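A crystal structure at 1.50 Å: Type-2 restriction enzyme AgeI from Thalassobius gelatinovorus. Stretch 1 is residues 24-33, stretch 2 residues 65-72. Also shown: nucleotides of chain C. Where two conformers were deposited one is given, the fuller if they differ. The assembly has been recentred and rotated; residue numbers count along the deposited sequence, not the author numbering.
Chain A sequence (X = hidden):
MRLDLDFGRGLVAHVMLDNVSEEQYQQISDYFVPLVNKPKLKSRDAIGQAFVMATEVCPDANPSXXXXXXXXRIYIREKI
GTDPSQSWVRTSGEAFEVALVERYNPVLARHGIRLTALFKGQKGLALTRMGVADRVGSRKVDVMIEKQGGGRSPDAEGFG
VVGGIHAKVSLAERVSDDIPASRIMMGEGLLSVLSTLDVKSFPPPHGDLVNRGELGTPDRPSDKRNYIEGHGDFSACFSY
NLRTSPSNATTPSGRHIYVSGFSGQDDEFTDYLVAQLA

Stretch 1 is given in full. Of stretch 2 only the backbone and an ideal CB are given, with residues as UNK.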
ATOM      1  N   GLN A  24      26.342 -13.793  18.931  1.00 24.44           N
ATOM      2  CA  GLN A  24      26.208 -13.227  17.591  1.00 23.62           C
ATOM      3  C   GLN A  24      25.152 -12.130  17.580  1.00 22.39           C
ATOM      4  O   GLN A  24      25.334 -11.085  16.955  1.00 21.54           O
ATOM      5  CB  GLN A  24      25.853 -14.313  16.581  1.00 24.53           C
ATOM      6  CG  GLN A  24      27.017 -15.221  16.218  1.00 25.51           C
ATOM      7  CD  GLN A  24      26.574 -16.465  15.470  1.00 26.35           C
ATOM      8  OE1 GLN A  24      25.449 -16.938  15.633  1.00 25.42           O
ATOM      9  NE2 GLN A  24      27.465 -17.003  14.645  1.00 27.09           N
ATOM     10  N   TYR A  25      24.050 -12.379  18.282  1.00 20.73           N
ATOM     11  CA  TYR A  25      22.986 -11.389  18.420  1.00 18.86           C
ATOM     12  C   TYR A  25      23.532 -10.102  19.040  1.00 18.66           C
ATOM     13  O   TYR A  25      23.273  -9.004  18.544  1.00 17.97           O
ATOM     14  CB  TYR A  25      21.824 -11.949  19.259  1.00 18.54           C
ATOM     15  CG  TYR A  25      20.645 -11.004  19.368  1.00 18.10           C
ATOM     16  CD1 TYR A  25      19.546 -11.128  18.531  1.00 17.38           C
ATOM     17  CD2 TYR A  25      20.644  -9.970  20.296  1.00 19.11           C
ATOM     18  CE1 TYR A  25      18.474 -10.260  18.631  1.00 18.30           C
ATOM     19  CE2 TYR A  25      19.580  -9.094  20.394  1.00 19.43           C
ATOM     20  CZ  TYR A  25      18.500  -9.240  19.559  1.00 19.33           C
ATOM     21  OH  TYR A  25      17.437  -8.368  19.668  1.00 21.54           O
ATOM     22  N   GLN A  26      24.296 -10.230  20.120  1.00 18.73           N
ATOM     23  CA  GLN A  26      24.871  -9.044  20.757  1.00 19.91           C
ATOM     24  C   GLN A  26      25.821  -8.298  19.826  1.00 19.93           C
ATOM     25  O   GLN A  26      25.870  -7.074  19.841  1.00 19.72           O
ATOM     26  CB  GLN A  26      25.596  -9.425  22.055  1.00 21.44           C
ATOM     27  CG  GLN A  26      25.934  -8.227  22.936  1.00 23.02           C
ATOM     28  CD  GLN A  26      24.692  -7.524  23.459  1.00 25.39           C
ATOM     29  OE1 GLN A  26      23.848  -8.139  24.105  1.00 28.24           O
ATOM     30  NE2 GLN A  26      24.574  -6.233  23.175  1.00 24.84           N
ATOM     31  N   GLN A  27      26.577  -9.040  19.019  0.52 20.45           N
ATOM     32  CA  GLN A  27      27.482  -8.424  18.048  0.52 21.21           C
ATOM     33  C   GLN A  27      26.694  -7.581  17.054  0.52 19.78           C
ATOM     34  O   GLN A  27      27.068  -6.450  16.744  0.52 18.69           O
ATOM     35  CB  GLN A  27      28.290  -9.482  17.294  0.52 23.45           C
ATOM     36  CG  GLN A  27      29.314 -10.233  18.124  0.52 25.67           C
ATOM     37  CD  GLN A  27      29.960 -11.362  17.345  0.52 28.53           C
ATOM     38  OE1 GLN A  27      30.023 -12.498  17.811  0.52 30.49           O
ATOM     39  NE2 GLN A  27      30.440 -11.052  16.147  0.52 29.52           N
ATOM     40  N   ILE A  28      25.600  -8.149  16.557  1.00 19.02           N
ATOM     41  CA  ILE A  28      24.752  -7.440  15.611  1.00 18.10           C
ATOM     42  C   ILE A  28      24.145  -6.215  16.286  1.00 18.66           C
ATOM     43  O   ILE A  28      24.134  -5.123  15.722  1.00 18.29           O
ATOM     44  CB  ILE A  28      23.640  -8.355  15.071  1.00 17.36           C
ATOM     45  CG1 ILE A  28      24.246  -9.496  14.246  1.00 18.70           C
ATOM     46  CG2 ILE A  28      22.644  -7.557  14.225  1.00 17.37           C
ATOM     47  CD1 ILE A  28      23.288 -10.647  13.963  1.00 19.84           C
ATOM     48  N   SER A  29      23.655  -6.402  17.506  0.62 16.99           N
ATOM     49  CA  SER A  29      23.059  -5.308  18.258  0.62 17.96           C
ATOM     50  C   SER A  29      24.070  -4.189  18.506  0.62 19.31           C
ATOM     51  O   SER A  29      23.752  -3.012  18.344  0.62 19.19           O
ATOM     52  CB  SER A  29      22.496  -5.819  19.586  0.62 18.16           C
ATOM     53  OG  SER A  29      21.797  -4.790  20.262  0.62 20.00           O
ATOM     54  N   ASP A  30      25.291  -4.561  18.883  1.00 20.27           N
ATOM     55  CA  ASP A  30      26.341  -3.586  19.169  1.00 21.00           C
ATOM     56  C   ASP A  30      26.716  -2.736  17.957  1.00 20.25           C
ATOM     57  O   ASP A  30      27.112  -1.578  18.102  1.00 21.70           O
ATOM     58  CB  ASP A  30      27.600  -4.283  19.700  1.00 22.36           C
ATOM     59  CG  ASP A  30      27.424  -4.818  21.114  1.00 25.25           C
ATOM     60  OD1 ASP A  30      26.430  -4.452  21.775  1.00 26.75           O
ATOM     61  OD2 ASP A  30      28.292  -5.598  21.562  1.00 26.64           O
ATOM     62  N   TYR A  31      26.604  -3.315  16.766  1.00 18.35           N
ATOM     63  CA  TYR A  31      26.877  -2.572  15.538  1.00 18.12           C
ATOM     64  C   TYR A  31      25.703  -1.666  15.172  1.00 18.13           C
ATOM     65  O   TYR A  31      25.881  -0.506  14.816  1.00 20.32           O
ATOM     66  CB  TYR A  31      27.178  -3.532  14.387  1.00 18.61           C
ATOM     67  CG  TYR A  31      27.386  -2.846  13.057  1.00 19.73           C
ATOM     68  CD1 TYR A  31      28.481  -2.020  12.849  1.00 21.33           C
ATOM     69  CD2 TYR A  31      26.493  -3.026  12.010  1.00 20.34           C
ATOM     70  CE1 TYR A  31      28.683  -1.387  11.629  1.00 23.36           C
ATOM     71  CE2 TYR A  31      26.686  -2.398  10.789  1.00 22.30           C
ATOM     72  CZ  TYR A  31      27.782  -1.580  10.608  1.00 23.56           C
ATOM     73  OH  TYR A  31      27.977  -0.960   9.397  1.00 24.81           O
ATOM     74  N   PHE A  32      24.499  -2.207  15.301  1.00 16.88           N
ATOM     75  CA  PHE A  32      23.300  -1.556  14.773  1.00 16.02           C
ATOM     76  C   PHE A  32      22.705  -0.492  15.701  1.00 16.96           C
ATOM     77  O   PHE A  32      22.346   0.588  15.244  1.00 17.11           O
ATOM     78  CB  PHE A  32      22.259  -2.633  14.456  1.00 15.47           C
ATOM     79  CG  PHE A  32      20.964  -2.112  13.885  1.00 14.29           C
ATOM     80  CD1 PHE A  32      20.949  -1.205  12.837  1.00 15.09           C
ATOM     81  CD2 PHE A  32      19.752  -2.584  14.378  1.00 15.33           C
ATOM     82  CE1 PHE A  32      19.747  -0.758  12.303  1.00 15.61           C
ATOM     83  CE2 PHE A  32      18.549  -2.146  13.851  1.00 15.01           C
ATOM     84  CZ  PHE A  32      18.540  -1.232  12.822  1.00 15.64           C
ATOM     85  N   VAL A  33      22.604  -0.788  16.994  1.00 17.28           N
ATOM     86  CA  VAL A  33      21.978   0.147  17.927  1.00 19.07           C
ATOM     87  C   VAL A  33      22.553   1.567  17.831  1.00 19.27           C
ATOM     88  O   VAL A  33      21.784   2.523  17.724  1.00 19.38           O
ATOM     89  CB  VAL A  33      22.078  -0.351  19.388  1.00 19.62           C
ATOM     90  CG1 VAL A  33      21.702   0.762  20.358  1.00 20.87           C
ATOM     91  CG2 VAL A  33      21.180  -1.566  19.597  1.00 19.62           C
ATOM     92  N   UNK A  65      14.561 -13.665   8.686  1.00 13.82           N
ATOM     93  CA  UNK A  65      14.411 -13.626  10.141  1.00 14.50           C
ATOM     94  C   UNK A  65      15.345 -12.598  10.775  1.00 14.21           C
ATOM     95  O   UNK A  65      14.978 -11.950  11.751  1.00 15.25           O
ATOM     96  CB  UNK A  65      14.679 -15.010  10.737  1.00 14.50           C
ATOM     97  N   UNK A  66      16.542 -12.426  10.217  1.00 13.85           N
ATOM     98  CA  UNK A  66      17.440 -11.406  10.742  1.00 13.45           C
ATOM     99  C   UNK A  66      16.837 -10.028  10.528  1.00 13.32           C
ATOM    100  O   UNK A  66      16.945  -9.148  11.375  1.00 15.19           O
ATOM    101  CB  UNK A  66      18.816 -11.499  10.080  1.00 13.45           C
ATOM    102  N   UNK A  67      16.201  -9.835   9.380  1.00 13.24           N
ATOM    103  CA  UNK A  67      15.568  -8.555   9.102  1.00 11.84           C
ATOM    104  C   UNK A  67      14.375  -8.323  10.021  1.00 12.75           C
ATOM    105  O   UNK A  67      14.237  -7.259  10.626  1.00 14.14           O
ATOM    106  CB  UNK A  67      15.129  -8.485   7.638  1.00 11.84           C
ATOM    107  N   UNK A  68      13.508  -9.330  10.108  1.00 12.32           N
ATOM    108  CA  UNK A  68      12.215  -9.174  10.755  1.00 13.11           C
ATOM    109  C   UNK A  68      12.258  -9.339  12.266  1.00 13.53           C
ATOM    110  O   UNK A  68      11.583  -8.596  12.975  1.00 13.82           O
ATOM    111  CB  UNK A  68      11.227 -10.183  10.167  1.00 13.11           C
ATOM    112  N   UNK A  69      13.022 -10.315  12.755  1.00 13.54           N
ATOM    113  CA  UNK A  69      13.036 -10.599  14.192  1.00 13.47           C
ATOM    114  C   UNK A  69      14.161  -9.876  14.922  1.00 14.24           C
ATOM    115  O   UNK A  69      14.110  -9.754  16.145  1.00 15.80           O
ATOM    116  CB  UNK A  69      13.164 -12.106  14.424  1.00 13.47           C
ATOM    117  N   UNK A  70      15.173  -9.401  14.193  1.00 13.48           N
ATOM    118  CA  UNK A  70      16.296  -8.720  14.845  1.00 14.09           C
ATOM    119  C   UNK A  70      16.318  -7.229  14.526  1.00 13.74           C
ATOM    120  O   UNK A  70      16.060  -6.409  15.401  1.00 15.68           O
ATOM    121  CB  UNK A  70      17.620  -9.359  14.419  1.00 14.09           C
ATOM    122  N   UNK A  71      16.593  -6.870  13.273  1.00 13.32           N
ATOM    123  CA  UNK A  71      16.730  -5.459  12.905  1.00 12.67           C
ATOM    124  C   UNK A  71      15.446  -4.657  13.136  1.00 12.14           C
ATOM    125  O   UNK A  71      15.477  -3.597  13.747  1.00 12.67           O
ATOM    126  CB  UNK A  71      17.144  -5.347  11.436  1.00 12.67           C
ATOM    127  N   UNK A  72      14.317  -5.181  12.661  1.00 11.92           N
ATOM    128  CA  UNK A  72      13.017  -4.553  12.901  1.00 12.35           C
ATOM    129  C   UNK A  72      12.754  -4.292  14.370  1.00 12.54           C
ATOM    130  O   UNK A  72      12.372  -3.194  14.766  1.00 13.39           O
ATOM    131  CB  UNK A  72      11.899  -5.430  12.334  1.00 12.35           C
TER
ATOM    132  P    DG C   8       3.848  -6.875  12.338  1.00 12.56           P
ATOM    133  OP1  DG C   8       5.072  -6.472  13.074  1.00 13.44           O
ATOM    134  OP2  DG C   8       3.796  -8.215  11.709  1.00 14.21           O
ATOM    135  O5'  DG C   8       2.633  -6.697  13.337  1.00 12.05           O
ATOM    136  C5'  DG C   8       2.475  -5.438  13.987  1.00 11.36           C
ATOM    137  C4'  DG C   8       1.010  -5.074  14.119  1.00 11.02           C
ATOM    138  O4'  DG C   8       0.438  -4.805  12.811  1.00 11.55           O
ATOM    139  C3'  DG C   8       0.145  -6.139  14.751  1.00 11.65           C
ATOM    140  O3'  DG C   8      -0.771  -5.483  15.605  1.00 11.91           O
ATOM    141  C2'  DG C   8      -0.529  -6.822  13.538  1.00 11.82           C
ATOM    142  C1'  DG C   8      -0.668  -5.676  12.558  1.00 11.67           C
ATOM    143  N9   DG C   8      -0.572  -6.047  11.152  1.00 11.61           N
ATOM    144  C8   DG C   8       0.342  -6.895  10.573  1.00 12.02           C
ATOM    145  N7   DG C   8       0.225  -6.971   9.264  1.00 12.23           N
ATOM    146  C5   DG C   8      -0.793  -6.075   8.970  1.00 11.57           C
ATOM    147  C6   DG C   8      -1.363  -5.727   7.730  1.00 10.99           C
ATOM    148  O6   DG C   8      -1.037  -6.124   6.611  1.00 12.38           O
ATOM    149  N1   DG C   8      -2.389  -4.795   7.868  1.00 11.53           N
ATOM    150  C2   DG C   8      -2.816  -4.261   9.063  1.00 10.52           C
ATOM    151  N2   DG C   8      -3.825  -3.361   9.008  1.00 11.22           N
ATOM    152  N3   DG C   8      -2.288  -4.588  10.232  1.00 11.29           N
ATOM    153  C4   DG C   8      -1.294  -5.499  10.111  1.00 10.74           C
ATOM    154  P    DG C   7       7.362  -4.800   7.094  1.00 11.17           P
ATOM    155  OP1  DG C   7       8.616  -4.874   7.874  1.00 11.29           O
ATOM    156  OP2  DG C   7       7.092  -5.778   6.030  1.00 12.73           O
ATOM    157  O5'  DG C   7       6.146  -4.911   8.121  1.00 12.07           O
ATOM    158  C5'  DG C   7       6.022  -4.014   9.199  1.00 10.92           C
ATOM    159  C4'  DG C   7       4.674  -4.221   9.872  1.00 11.08           C
ATOM    160  O4'  DG C   7       3.627  -3.646   9.051  1.00 12.00           O
ATOM    161  C3'  DG C   7       4.280  -5.677  10.062  1.00 11.27           C
ATOM    162  O3'  DG C   7       3.511  -5.777  11.225  1.00 12.38           O
ATOM    163  C2'  DG C   7       3.436  -5.967   8.814  1.00 11.93           C
ATOM    164  C1'  DG C   7       2.697  -4.653   8.651  1.00 12.14           C
ATOM    165  N9   DG C   7       2.340  -4.338   7.282  1.00 11.71           N
ATOM    166  C8   DG C   7       2.734  -4.992   6.137  1.00 11.87           C
ATOM    167  N7   DG C   7       2.304  -4.416   5.049  1.00 10.99           N
ATOM    168  C5   DG C   7       1.619  -3.298   5.500  1.00 10.61           C
ATOM    169  C6   DG C   7       0.942  -2.288   4.782  1.00 11.73           C
ATOM    170  O6   DG C   7       0.825  -2.166   3.554  1.00 12.86           O
ATOM    171  N1   DG C   7       0.386  -1.339   5.625  1.00 11.96           N
ATOM    172  C2   DG C   7       0.466  -1.360   6.995  1.00 11.81           C
ATOM    173  N2   DG C   7      -0.130  -0.353   7.638  1.00 13.02           N
ATOM    174  N3   DG C   7       1.091  -2.302   7.679  1.00 11.65           N
ATOM    175  C4   DG C   7       1.644  -3.233   6.872  1.00 11.51           C

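Stretch 1 is a helix whose Tyr25, Ile28 and Phe32 line the side facing stretch 2, a second helix crossing it at 67° with the axes 10.9 Å apart at closest approach. What it offers is almost wholly apolar, apart from the hydroxyl of Tyr25.

At position 65 the ideal CB has nothing of stretch 1 within reach, so stretch 1 does not restrict the choice. The residue is Asp65, whose carboxylate is hydrogen-bonded elsewhere in the structure.

Position 66 points sideways, its CB too far from stretch 1 for direct contact, but the CD1 methyl of Ile28 lies within range of a longer side chain. Leucine, isoleucine or methionine would suit. Leu66, with chi1 m and chi2 t, brings its CD2 to 4.4 Å from Ile28 CD1, a loose apolar contact.

Positions 67 and 68 are out of reach of stretch 1. They are Trp67 and His68; the edge of the His68 ring lies near OP2 of DG8, on the DNA side.

Position 69 also points sideways without a neighbour, and many residues would fit. It is His69, whose side chain leads away from stretch 1. Its backbone contributes instead: a water donates to His69 O at 2.8 Å and lies 2.6 Å from Tyr25 OH, bridging the helices where they make no direct hydrogen bond.

At position 70 the ideal CB is 4.4 Å from Tyr25 CE1 and 5.3 Å from Ile28 CG2. With phi/psi of -111/-68°, the backbone departs from regular helix, in a wider pi-type turn spanning 66-71. A compact apolar side chain, such as valine or isoleucine, would fill the space. Val70 does so: CG1 is 3.9 Å and CG2 4.0 Å from Tyr25 CE1, with CG1 oblique to that ring, and CG1 is also 4.1 Å from Ile28 CG2.

Position 71 has its ideal CB 4.2 Å from Phe32 CE2, with Ile28 CG2 further along. A branched or flexible aliphatic residue, leucine or methionine among them, could extend between the two. Leu71, chi1 m and chi2 t, places CD2 over one face of the Phe32 ring, 4.0 Å from its centroid in a CH-pi contact, and 4.3 Å from Ile28 CG2. The ring also packs close to the backbone, with Phe32 CE2 3.4 Å from Leu71 O.

Position 72 points away from stretch 1, which therefore sets no requirement. Tyr72 reaches the DNA instead, its OH donating a hydrogen bond to OP1 of DG8 at 2.6 Å, a phosphate contact fitting for a restriction enzyme.

Stretch 2 (65-72) DLWHHVLY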
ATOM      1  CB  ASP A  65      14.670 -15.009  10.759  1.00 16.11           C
ATOM      2  CG  ASP A  65      13.492 -15.953  10.604  1.00 19.07           C
ATOM      3  OD1 ASP A  65      12.581 -15.666   9.803  1.00 19.45           O
ATOM      4  OD2 ASP A  65      13.482 -16.997  11.287  1.00 21.06           O
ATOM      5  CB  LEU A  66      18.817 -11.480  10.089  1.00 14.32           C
ATOM      6  CG  LEU A  66      19.661 -12.709  10.424  1.00 15.54           C
ATOM      7  CD1 LEU A  66      20.934 -12.704   9.603  1.00 16.77           C
ATOM      8  CD2 LEU A  66      19.986 -12.721  11.915  1.00 17.44           C
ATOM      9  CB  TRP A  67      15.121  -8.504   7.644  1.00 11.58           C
ATOM     10  CG  TRP A  67      14.625  -7.188   7.162  1.00 11.39           C
ATOM     11  CD1 TRP A  67      13.368  -6.675   7.289  1.00 11.79           C
ATOM     12  CD2 TRP A  67      15.385  -6.226   6.431  1.00 10.22           C
ATOM     13  NE1 TRP A  67      13.298  -5.437   6.679  1.00 10.48           N
ATOM     14  CE2 TRP A  67      14.526  -5.144   6.147  1.00 10.87           C
ATOM     15  CE3 TRP A  67      16.711  -6.182   5.978  1.00 10.80           C
ATOM     16  CZ2 TRP A  67      14.964  -4.015   5.431  1.00 11.41           C
ATOM     17  CZ3 TRP A  67      17.136  -5.073   5.259  1.00 11.20           C
ATOM     18  CH2 TRP A  67      16.261  -4.003   4.990  1.00 11.70           C
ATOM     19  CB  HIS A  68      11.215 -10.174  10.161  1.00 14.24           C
ATOM     20  CG  HIS A  68       9.843 -10.083  10.748  1.00 17.17           C
ATOM     21  ND1 HIS A  68       9.111  -8.917  10.753  1.00 18.36           N
ATOM     22  CD2 HIS A  68       9.072 -11.017  11.353  1.00 19.69           C
ATOM     23  CE1 HIS A  68       7.947  -9.135  11.339  1.00 20.05           C
ATOM     24  NE2 HIS A  68       7.899 -10.402  11.711  1.00 21.13           N
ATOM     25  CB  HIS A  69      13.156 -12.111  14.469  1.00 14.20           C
ATOM     26  CG  HIS A  69      11.933 -12.897  14.110  1.00 15.47           C
ATOM     27  ND1 HIS A  69      10.657 -12.466  14.392  1.00 16.69           N
ATOM     28  CD2 HIS A  69      11.798 -14.103  13.507  1.00 17.02           C
ATOM     29  CE1 HIS A  69       9.786 -13.362  13.970  1.00 17.68           C
ATOM     30  NE2 HIS A  69      10.452 -14.368  13.429  1.00 17.95           N
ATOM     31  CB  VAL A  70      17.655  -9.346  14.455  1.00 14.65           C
ATOM     32  CG1 VAL A  70      18.814  -8.614  15.154  1.00 15.37           C
ATOM     33  CG2 VAL A  70      17.663 -10.823  14.795  1.00 15.35           C
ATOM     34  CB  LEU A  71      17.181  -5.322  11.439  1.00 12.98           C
ATOM     35  CG  LEU A  71      18.544  -5.929  11.074  1.00 14.02           C
ATOM     36  CD1 LEU A  71      18.934  -5.601   9.628  1.00 15.11           C
ATOM     37  CD2 LEU A  71      19.637  -5.468  12.047  1.00 14.88           C
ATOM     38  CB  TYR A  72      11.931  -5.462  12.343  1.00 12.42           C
ATOM     39  CG  TYR A  72      10.488  -5.089  12.596  1.00 11.65           C
ATOM     40  CD1 TYR A  72       9.992  -3.824  12.293  1.00 11.98           C
ATOM     41  CD2 TYR A  72       9.592  -6.052  13.039  1.00 13.20           C
ATOM     42  CE1 TYR A  72       8.650  -3.518  12.480  1.00 12.14           C
ATOM     43  CE2 TYR A  72       8.268  -5.756  13.229  1.00 13.16           C
ATOM     44  CZ  TYR A  72       7.794  -4.506  12.937  1.00 12.68           C
ATOM     45  OH  TYR A  72       6.454  -4.253  13.116  1.00 13.48           O
TER
HETATM   46  O   HOH W   1      15.149  -8.912  18.606  1.00 26.84           O
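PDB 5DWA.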